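Local atomic coordinates of major capsid protein P2 (PDB entry 2VVF), a protein that builds the icosahedral outer shell of the lipid-containing marine bacteriophage PM2 as a homotrimeric double jelly-roll capsomer. Residues A[8-13]-A[116-121]. Residues are numbered along the deposited sequence; the frame is centred on the assembly and turned at random.
Sequences NSIPNV and IKFDID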
loop_
_atom_site.group_PDB
_atom_site.type_symbol
_atom_site.label_atom_id
_atom_site.label_comp_id
_atom_site.label_asym_id
_atom_site.label_seq_id
_atom_site.Cartn_x
_atom_site.Cartn_y
_atom_site.Cartn_z
ATOM N N ASN A 8 -11.641 30.502 4.708
ATOM C CA ASN A 8 -11.605 31.945 4.912
ATOM C C ASN A 8 -10.293 32.336 5.578
ATOM O O ASN A 8 -9.665 31.523 6.258
ATOM C CB ASN A 8 -12.787 32.397 5.770
ATOM C CG ASN A 8 -14.051 32.602 4.958
ATOM O OD1 ASN A 8 -14.004 32.710 3.733
ATOM N ND2 ASN A 8 -15.191 32.654 5.639
ATOM N N SER A 9 -9.879 33.581 5.373
ATOM C CA SER A 9 -8.635 34.072 5.947
ATOM C C SER A 9 -8.634 33.961 7.470
ATOM O O SER A 9 -9.642 34.235 8.122
ATOM C CB SER A 9 -8.390 35.521 5.521
ATOM O OG SER A 9 -7.680 36.236 6.516
ATOM N N ILE A 10 -7.500 33.547 8.031
ATOM C CA ILE A 10 -7.369 33.425 9.479
ATOM C C ILE A 10 -7.177 34.816 10.075
ATOM O O ILE A 10 -6.238 35.531 9.723
ATOM C CB ILE A 10 -6.226 32.462 9.877
ATOM C CG1 ILE A 10 -6.483 31.066 9.307
ATOM C CG2 ILE A 10 -6.087 32.397 11.391
ATOM C CD1 ILE A 10 -5.334 30.102 9.509
ATOM N N PRO A 11 -8.091 35.207 10.955
ATOM C CA PRO A 11 -8.062 36.538 11.558
ATOM C C PRO A 11 -6.909 36.788 12.525
ATOM O O PRO A 11 -6.578 35.943 13.357
ATOM C CB PRO A 11 -9.399 36.617 12.303
ATOM C CG PRO A 11 -10.277 35.619 11.631
ATOM C CD PRO A 11 -9.366 34.512 11.201
ATOM N N ASN A 12 -6.323 37.977 12.415
ATOM C CA ASN A 12 -5.248 38.424 13.294
ATOM C C ASN A 12 -4.076 37.469 13.470
ATOM O O ASN A 12 -3.769 37.055 14.589
ATOM C CB ASN A 12 -5.814 38.823 14.657
ATOM C CG ASN A 12 -7.147 39.533 14.543
ATOM O OD1 ASN A 12 -7.259 40.556 13.870
ATOM N ND2 ASN A 12 -8.171 38.977 15.179
ATOM N N VAL A 13 -3.389 37.164 12.376
ATOM C CA VAL A 13 -2.221 36.293 12.438
ATOM C C VAL A 13 -0.971 37.127 12.705
ATOM O O VAL A 13 -0.423 37.757 11.799
ATOM C CB VAL A 13 -2.072 35.441 11.164
ATOM C CG1 VAL A 13 -0.758 34.671 11.188
ATOM C CG2 VAL A 13 -3.249 34.491 11.018
ATOM N N ILE A 116 -10.364 25.331 15.615
ATOM C CA ILE A 116 -9.000 24.847 15.764
ATOM C C ILE A 116 -8.194 26.018 16.313
ATOM O O ILE A 116 -7.679 26.843 15.558
ATOM C CB ILE A 116 -8.411 24.330 14.439
ATOM C CG1 ILE A 116 -9.120 23.048 14.004
ATOM C CG2 ILE A 116 -6.921 24.070 14.592
ATOM C CD1 ILE A 116 -8.545 22.442 12.743
ATOM N N LYS A 117 -8.146 26.116 17.637
ATOM C CA LYS A 117 -7.452 27.208 18.302
ATOM C C LYS A 117 -5.969 26.926 18.500
ATOM O O LYS A 117 -5.547 25.772 18.569
ATOM C CB LYS A 117 -8.115 27.523 19.645
ATOM C CG LYS A 117 -9.553 28.000 19.530
ATOM C CD LYS A 117 -10.319 27.760 20.821
ATOM C CE LYS A 117 -10.260 28.973 21.736
ATOM N NZ LYS A 117 -11.508 29.127 22.533
ATOM N N PHE A 118 -5.187 27.995 18.602
ATOM C CA PHE A 118 -3.748 27.885 18.800
ATOM C C PHE A 118 -3.164 29.251 19.136
ATOM O O PHE A 118 -3.782 30.281 18.872
ATOM C CB PHE A 118 -3.072 27.313 17.548
ATOM C CG PHE A 118 -3.277 28.145 16.314
ATOM C CD1 PHE A 118 -4.372 27.935 15.493
ATOM C CD2 PHE A 118 -2.379 29.149 15.981
ATOM C CE1 PHE A 118 -4.567 28.705 14.361
ATOM C CE2 PHE A 118 -2.568 29.921 14.849
ATOM C CZ PHE A 118 -3.663 29.699 14.038
ATOM N N ASP A 119 -1.972 29.251 19.721
ATOM C CA ASP A 119 -1.299 30.488 20.091
ATOM C C ASP A 119 -0.011 30.656 19.292
ATOM O O ASP A 119 0.771 29.714 19.151
ATOM C CB ASP A 119 -0.980 30.495 21.588
ATOM C CG ASP A 119 -2.182 30.146 22.444
ATOM O OD1 ASP A 119 -3.305 30.569 22.096
ATOM O OD2 ASP A 119 -2.004 29.450 23.466
ATOM N N ILE A 120 0.209 31.857 18.769
ATOM C CA ILE A 120 1.419 32.138 18.007
ATOM C C ILE A 120 2.495 32.682 18.940
ATOM O O ILE A 120 2.288 33.686 19.625
ATOM C CB ILE A 120 1.149 33.099 16.831
ATOM C CG1 ILE A 120 -0.085 32.650 16.046
ATOM C CG2 ILE A 120 2.367 33.183 15.919
ATOM C CD1 ILE A 120 -0.373 33.498 14.824
ATOM N N ASP A 121 3.638 32.006 18.983
ATOM C CA ASP A 121 4.733 32.431 19.848
ATOM C C ASP A 121 5.140 33.874 19.568
ATOM O O ASP A 121 4.997 34.370 18.450
ATOM C CB ASP A 121 5.937 31.499 19.705
ATOM C CG ASP A 121 6.980 31.726 20.784
ATOM O OD1 ASP A 121 6.727 31.347 21.947
ATOM O OD2 ASP A 121 8.051 32.286 20.471
#
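Val13 and Ile120 meet methyl to methyl, and together with Ile10 and Phe118 they illustrate how a loop can close the side of a β-sandwich through apolar contacts, with no hydrogen bond between 8-13 and 116-121. Ile120 shows how such a contact is reached. Its CB leaves the strand toward the loop but is still 6.2 Å from Val13 CG1. At CB the side chain branches: CG2 lies anti to the backbone N and stays 5.9 Å from that same Val13 CG1, while CG1, anti to the carbonyl carbon (chi1 -47°), leads toward the loop. On the way Ile120 CG1 passes 3.9 Å from Phe118 CE2, two residues earlier on the same strand. An extended chi2 of -177° then carries CD1 to the loop, where it lies 3.8 Å from Val13 CG1 and 4.1 Å from Val13 CA. The two side chains cross at about a right angle, with CD1 lying against CG1 and close to the Val13 backbone.

Both segments belong to the N-terminal of the two jelly rolls. Strand 114-120 lies inside one four-stranded sheet, between 18-23 and 44-51, whereas residues 8-13 belong to the connection from strand 3-6, in the facing sheet, to strand 18-23. Leu129, on strand 128-136 of that facing sheet, touches all four contact residues.

A second, looser touch lies beside the first. Ile10 points CG2 obliquely at the Phe118 ring, 4.5 Å from CZ; the ring brings the side chain closer to the loop than its CB does. Within the loop, Ile10 CG2 also packs against CG2 of Val13. Between Phe118 and Ile120, the alternation of the strand turns Asp119 away from the loop, and its carboxylate hydrogen-bonds to Ser18 and Asn46.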